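PDB 6DXO: RNA polymerase ECF-subfamily sigma factor from Streptomyces venezuelae, which acts as an ECF sigma factor that directs RNA polymerase to specific promoters, supports aerial mycelium formation and is held inactive by an anti-sigma factor. Local coordinates for the interface of chains A and B. Residues are numbered along the deposited sequence; one frame, centred on the assembly and turned at random. Chains: chain A, RNA polymerase ECF-subfamily sigma factor; chain B, BldN.

Contact 1: the interface of chains A and B. Residues chain A 19, 23-24, 27, 41, 44; chain B 56-58, 66.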
loop_
_atom_site.group_PDB
_atom_site.type_symbol
_atom_site.label_atom_id
_atom_site.label_comp_id
_atom_site.label_asym_id
_atom_site.label_seq_id
_atom_site.Cartn_x
_atom_site.Cartn_y
_atom_site.Cartn_z
ATOM N N TYR A 19 -0.975 6.507 -0.167
ATOM C CA TYR A 19 -0.884 5.055 -0.316
ATOM C C TYR A 19 0.013 4.650 -1.483
ATOM O O TYR A 19 0.905 3.814 -1.334
ATOM C CB TYR A 19 -2.270 4.424 -0.433
ATOM C CG TYR A 19 -2.203 2.920 -0.633
ATOM C CD1 TYR A 19 -2.099 2.064 0.457
ATOM C CD2 TYR A 19 -2.211 2.373 -1.907
ATOM C CE1 TYR A 19 -2.015 0.678 0.285
ATOM C CE2 TYR A 19 -2.132 0.991 -2.096
ATOM C CZ TYR A 19 -2.043 0.154 -0.997
ATOM O OH TYR A 19 -1.958 -1.206 -1.184
ATOM N N SER A 23 3.042 2.675 0.197
ATOM C CA SER A 23 2.545 1.327 0.512
ATOM C C SER A 23 3.609 0.248 0.411
ATOM O O SER A 23 3.661 -0.644 1.268
ATOM C CB SER A 23 1.312 0.949 -0.320
ATOM O OG SER A 23 1.624 0.965 -1.691
ATOM N N ASP A 24 4.475 0.323 -0.601
ATOM C CA ASP A 24 5.467 -0.750 -0.793
ATOM C C ASP A 24 6.499 -0.745 0.333
ATOM O O ASP A 24 6.970 -1.794 0.779
ATOM C CB ASP A 24 6.174 -0.626 -2.143
ATOM C CG ASP A 24 5.288 -1.040 -3.319
ATOM O OD1 ASP A 24 4.410 -1.919 -3.153
ATOM O OD2 ASP A 24 5.492 -0.500 -4.423
ATOM N N TYR A 27 4.826 -2.230 3.375
ATOM C CA TYR A 27 4.693 -3.677 3.140
ATOM C C TYR A 27 6.013 -4.393 3.362
ATOM O O TYR A 27 6.063 -5.448 4.016
ATOM C CB TYR A 27 4.186 -3.886 1.725
ATOM C CG TYR A 27 4.093 -5.320 1.270
ATOM C CD1 TYR A 27 3.082 -6.149 1.725
ATOM C CD2 TYR A 27 4.999 -5.816 0.349
ATOM C CE1 TYR A 27 2.984 -7.501 1.257
ATOM C CE2 TYR A 27 4.909 -7.125 -0.127
ATOM C CZ TYR A 27 3.911 -7.953 0.337
ATOM O OH TYR A 27 3.849 -9.240 -0.145
ATOM N N GLU A 41 -0.040 -8.225 3.967
ATOM C CA GLU A 41 -0.968 -7.381 3.210
ATOM C C GLU A 41 -2.006 -6.767 4.138
ATOM O O GLU A 41 -2.295 -5.567 4.052
ATOM C CB GLU A 41 -1.669 -8.184 2.099
ATOM C CG GLU A 41 -0.733 -8.690 0.997
ATOM C CD GLU A 41 -1.360 -9.780 0.126
ATOM O OE1 GLU A 41 -2.485 -10.220 0.426
ATOM O OE2 GLU A 41 -0.719 -10.186 -0.864
ATOM N N THR A 44 -0.659 -4.098 6.311
ATOM C CA THR A 44 -0.306 -2.912 5.531
ATOM C C THR A 44 -1.551 -2.055 5.430
ATOM O O THR A 44 -1.520 -0.839 5.672
ATOM C CB THR A 44 0.224 -3.304 4.119
ATOM O OG1 THR A 44 1.444 -4.038 4.264
ATOM C CG2 THR A 44 0.512 -2.053 3.289
ATOM N N PRO B 56 10.598 -7.360 -2.615
ATOM C CA PRO B 56 9.226 -7.869 -2.628
ATOM C C PRO B 56 8.225 -6.755 -2.907
ATOM O O PRO B 56 8.417 -5.603 -2.507
ATOM C CB PRO B 56 9.040 -8.453 -1.220
ATOM C CG PRO B 56 10.203 -7.983 -0.425
ATOM C CD PRO B 56 11.312 -7.717 -1.378
ATOM N N GLN B 57 7.169 -7.113 -3.626
ATOM C CA GLN B 57 6.184 -6.149 -4.084
ATOM C C GLN B 57 4.780 -6.558 -3.671
ATOM O O GLN B 57 4.419 -7.737 -3.736
ATOM C CB GLN B 57 6.255 -6.020 -5.606
ATOM C CG GLN B 57 7.645 -5.690 -6.129
ATOM C CD GLN B 57 7.699 -5.637 -7.638
ATOM O OE1 GLN B 57 6.901 -4.950 -8.276
ATOM N NE2 GLN B 57 8.639 -6.369 -8.223
ATOM N N LEU B 58 4.002 -5.578 -3.226
ATOM C CA LEU B 58 2.589 -5.786 -2.934
ATOM C C LEU B 58 1.903 -6.178 -4.223
ATOM O O LEU B 58 2.115 -5.530 -5.245
ATOM C CB LEU B 58 1.956 -4.490 -2.431
ATOM C CG LEU B 58 1.621 -4.294 -0.955
ATOM C CD1 LEU B 58 1.099 -2.875 -0.720
ATOM C CD2 LEU B 58 0.617 -5.323 -0.495
ATOM N N GLN B 66 -7.028 -2.230 -1.618
ATOM C CA GLN B 66 -6.626 -1.440 -0.442
ATOM C C GLN B 66 -6.768 0.054 -0.699
ATOM O O GLN B 66 -7.242 0.793 0.158
ATOM C CB GLN B 66 -5.199 -1.756 -0.020
ATOM C CG GLN B 66 -5.034 -3.211 0.420
ATOM C CD GLN B 66 -3.704 -3.497 1.115
ATOM O OE1 GLN B 66 -2.713 -2.776 0.941
ATOM N NE2 GLN B 66 -3.676 -4.578 1.885
HETATM O O HOH W 1 5.321 -9.763 -2.400
#

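Contact 2: the interface of chains A and B. Residues chain A 45, 93-94, 96-97, 104, 108, 112; chain B 62, 65, 69.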
loop_
_atom_site.group_PDB
_atom_site.type_symbol
_atom_site.label_atom_id
_atom_site.label_comp_id
_atom_site.label_asym_id
_atom_site.label_seq_id
_atom_site.Cartn_x
_atom_site.Cartn_y
_atom_site.Cartn_z
ATOM N N SER A 45 -2.661 -2.701 5.103
ATOM C CA SER A 45 -3.956 -2.030 5.046
ATOM C C SER A 45 -4.288 -1.406 6.390
ATOM O O SER A 45 -4.638 -0.234 6.465
ATOM C CB SER A 45 -5.044 -3.029 4.651
ATOM O OG SER A 45 -6.332 -2.469 4.811
ATOM N N LEU A 93 -16.228 -3.527 0.711
ATOM C CA LEU A 93 -14.833 -3.762 0.364
ATOM C C LEU A 93 -14.115 -4.785 1.243
ATOM O O LEU A 93 -13.234 -5.497 0.768
ATOM C CB LEU A 93 -14.060 -2.436 0.302
ATOM C CG LEU A 93 -14.425 -1.579 -0.917
ATOM C CD1 LEU A 93 -13.892 -0.155 -0.800
ATOM C CD2 LEU A 93 -13.940 -2.239 -2.205
ATOM N N ASP A 94 -14.465 -4.863 2.524
ATOM C CA ASP A 94 -13.837 -5.881 3.362
ATOM C C ASP A 94 -14.443 -7.254 3.051
ATOM O O ASP A 94 -13.803 -8.286 3.236
ATOM C CB ASP A 94 -13.914 -5.535 4.851
ATOM C CG ASP A 94 -15.276 -5.785 5.439
ATOM O OD1 ASP A 94 -16.081 -4.837 5.503
ATOM O OD2 ASP A 94 -15.538 -6.931 5.850
ATOM N N VAL A 96 -14.984 -8.045 -0.045
ATOM C CA VAL A 96 -14.159 -8.422 -1.196
ATOM C C VAL A 96 -12.845 -9.062 -0.759
ATOM O O VAL A 96 -12.369 -10.017 -1.367
ATOM C CB VAL A 96 -13.847 -7.213 -2.116
ATOM C CG1 VAL A 96 -12.897 -7.632 -3.226
ATOM C CG2 VAL A 96 -15.124 -6.621 -2.687
ATOM N N ARG A 97 -12.250 -8.520 0.303
ATOM C CA ARG A 97 -10.976 -9.030 0.793
ATOM C C ARG A 97 -11.094 -10.457 1.333
ATOM O O ARG A 97 -10.089 -11.140 1.508
ATOM C CB ARG A 97 -10.397 -8.095 1.862
ATOM C CG ARG A 97 -9.589 -6.936 1.301
ATOM C CD ARG A 97 -8.092 -7.145 1.525
ATOM N NE ARG A 97 -7.601 -8.386 0.928
ATOM C CZ ARG A 97 -6.372 -8.864 1.100
ATOM N NH1 ARG A 97 -5.503 -8.206 1.853
ATOM N NH2 ARG A 97 -6.008 -9.999 0.520
ATOM N N GLN A 104 -11.514 -13.058 -5.777
ATOM C CA GLN A 104 -11.116 -11.696 -5.415
ATOM C C GLN A 104 -10.521 -10.952 -6.615
ATOM O O GLN A 104 -10.920 -9.839 -6.938
ATOM C CB GLN A 104 -10.132 -11.687 -4.244
ATOM C CG GLN A 104 -9.978 -10.279 -3.661
ATOM C CD GLN A 104 -9.136 -10.220 -2.399
ATOM O OE1 GLN A 104 -8.494 -9.202 -2.127
ATOM N NE2 GLN A 104 -9.150 -11.295 -1.611
ATOM N N THR A 108 -12.028 -7.656 -8.658
ATOM C CA THR A 108 -11.166 -6.471 -8.655
ATOM C C THR A 108 -10.893 -6.002 -10.084
ATOM O O THR A 108 -11.104 -4.843 -10.425
ATOM C CB THR A 108 -9.850 -6.765 -7.946
ATOM O OG1 THR A 108 -10.136 -7.172 -6.597
ATOM C CG2 THR A 108 -8.966 -5.514 -7.911
ATOM N N LEU A 112 -13.570 -3.143 -10.038
ATOM C CA LEU A 112 -12.734 -2.070 -9.493
ATOM C C LEU A 112 -11.810 -1.451 -10.548
ATOM O O LEU A 112 -11.499 -0.270 -10.483
ATOM C CB LEU A 112 -11.943 -2.557 -8.278
ATOM C CG LEU A 112 -12.813 -2.929 -7.072
ATOM C CD1 LEU A 112 -11.959 -3.430 -5.918
ATOM C CD2 LEU A 112 -13.669 -1.743 -6.628
ATOM N N VAL B 62 -4.151 -6.613 -5.043
ATOM C CA VAL B 62 -4.333 -6.192 -3.651
ATOM C C VAL B 62 -4.253 -4.660 -3.497
ATOM O O VAL B 62 -5.056 -4.061 -2.777
ATOM C CB VAL B 62 -3.311 -6.879 -2.743
ATOM C CG1 VAL B 62 -3.408 -6.353 -1.323
ATOM C CG2 VAL B 62 -3.540 -8.390 -2.788
ATOM N N VAL B 65 -7.571 -2.909 -4.262
ATOM C CA VAL B 65 -8.625 -3.007 -3.267
ATOM C C VAL B 65 -8.281 -2.160 -2.048
ATOM O O VAL B 65 -9.135 -1.423 -1.521
ATOM C CB VAL B 65 -8.878 -4.461 -2.847
ATOM C CG1 VAL B 65 -9.867 -4.517 -1.706
ATOM C CG2 VAL B 65 -9.419 -5.282 -4.035
ATOM N N GLN B 69 -10.359 0.962 -0.605
ATOM C CA GLN B 69 -10.798 0.969 0.792
ATOM C C GLN B 69 -10.381 2.263 1.495
ATOM O O GLN B 69 -11.138 2.816 2.293
ATOM C CB GLN B 69 -10.220 -0.226 1.563
ATOM C CG GLN B 69 -10.949 -1.552 1.359
ATOM C CD GLN B 69 -10.345 -2.675 2.192
ATOM O OE1 GLN B 69 -11.010 -3.256 3.053
ATOM N NE2 GLN B 69 -9.077 -2.982 1.938
#

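Contact 1: the interface of chains A and B
B:Leu58 lies across the phenol ring of A:Tyr27, in sigma-70 region 2 of the ECF factor, and this pair shows how an anti-sigma factor can occupy an aromatic surface with one well-placed aliphatic side chain. Chain B, labelled BldN, is most probably the anti-sigma factor RsbN, since chain A is itself the sigma factor. B:Leu58 has 82 Å² hidden by the sigma factor. Its branch carbon CG stands over one face of the ring, 3.8 Å from the centroid and displaced toward the rim, a CH-pi contact. CD2 follows the same face outward and comes to 3.4 Å from CD1 of A:Tyr27. CD2 also touches CG of A:Glu41, whose side chain runs past the leucine in the opposite direction. The second methyl, CD1, turns away to lie beside the A:Tyr19 hydroxyl OH and, 3.9 Å off, CB of A:Ser23. With CG anti to the backbone N (chi1 175°), the A:Tyr27 ring reaches out to B:Leu58, and its second torsion turns a face to the leucine. A:Thr44 OG1, from the polymerase core-binding motif, sits at the edge of that ring in its plane. At the tip of the ring, a water bridges A:Tyr27 OH to the backbone carbonyl of B:Gln57, a poorly ordered residue.

The polar part of the site is carried by B:Gln66, whose extended side chain reaches in from helix 60-78 and uses both ends of its amide. The A:Tyr19 hydroxyl OH donates to the amide oxygen OE1 of B:Gln66 at 2.7 Å, with ring and amide planes 74° apart. On the other end, B:Gln66 NE2 donates to the backbone carbonyl O of A:Glu41 at 2.8 Å, approaching from well above the carbonyl plane, 53° out of it. Gripped at both ends, the amide has its rotation fixed and ties helix 12-31 to helix 37-53. CB of B:Gln66 also packs 3.8 Å from CZ of A:Tyr19.

Contact 2: the interface of chains A and B
Sigma-70 region 4 of the ECF factor offers the first two helices of its bundle, 89-98 and 101-112, to B:Val65 and B:Gln69, one turn apart on helix 60-78 of the probable anti-sigma factor RsbN. The patch exemplifies recognition by shape: no nitrogen or oxygen of one chain comes within bonding reach of the other. B:Val65, with 87 Å² hidden, splits its two methyls between the two sigma helices. CG1 is anti to the backbone N (chi1 174°), which sends it toward helix 89-98, where it lies 3.9 Å from CG of A:Arg97, a poorly ordered side chain. CG2 points to helix 101-112 and packs against two side chains of that helix, 3.3 Å from the hydroxyl OG1 of A:Thr108 and 3.7 Å from CD1 of A:Leu112. The hydroxyl's hydrogen is used within its own helix, which probably helps it tolerate a methyl neighbour: A:Thr108 OG1 donates to the backbone carbonyl O of A:Gln104 at 2.8 Å. The A:Thr108 side chain meets the valine crosswise, its own CG2 adding a further methyl contact.

B:Gln69 contributes its aliphatic stem rather than its amide. The chain is extended beyond CG (chi2 -178°) and slides antiparallel past A:Leu93, bringing the B:Gln69 methylene CG to 3.4 Å from the A:Leu93 methylene CB. The branch of A:Leu93 then runs back along the stem to the backbone of helix 60-78. At the far end of the stem, the flat amide of B:Gln69 is spread between the two sigma regions. Its oxygen OE1 turns toward the backbone N of A:Asp94, a poorly ordered residue, too far for a bond. Its nitrogen NE2 lies near CG of A:Arg97 and also faces the core-binding motif in region 2, stopping 4.0 Å from the hydroxyl OG of A:Ser45.

Contact 1 and contact 2 have centres about 13 Å apart and share helix 60-78 of chain B, which runs between the two sigma regions. Contact 1 draws on region 2 and on the chain B loop that leads into the helix; contact 2 rests mainly on region 4. The core-binding motif joins them, with A:Thr44 in contact 1 and its neighbour A:Ser45 at the margin of contact 2. Wedged in this way, the chain B helix probably holds the two regions in a compact placement and hinders access of core polymerase to the motif, consistent with anti-sigma inhibition.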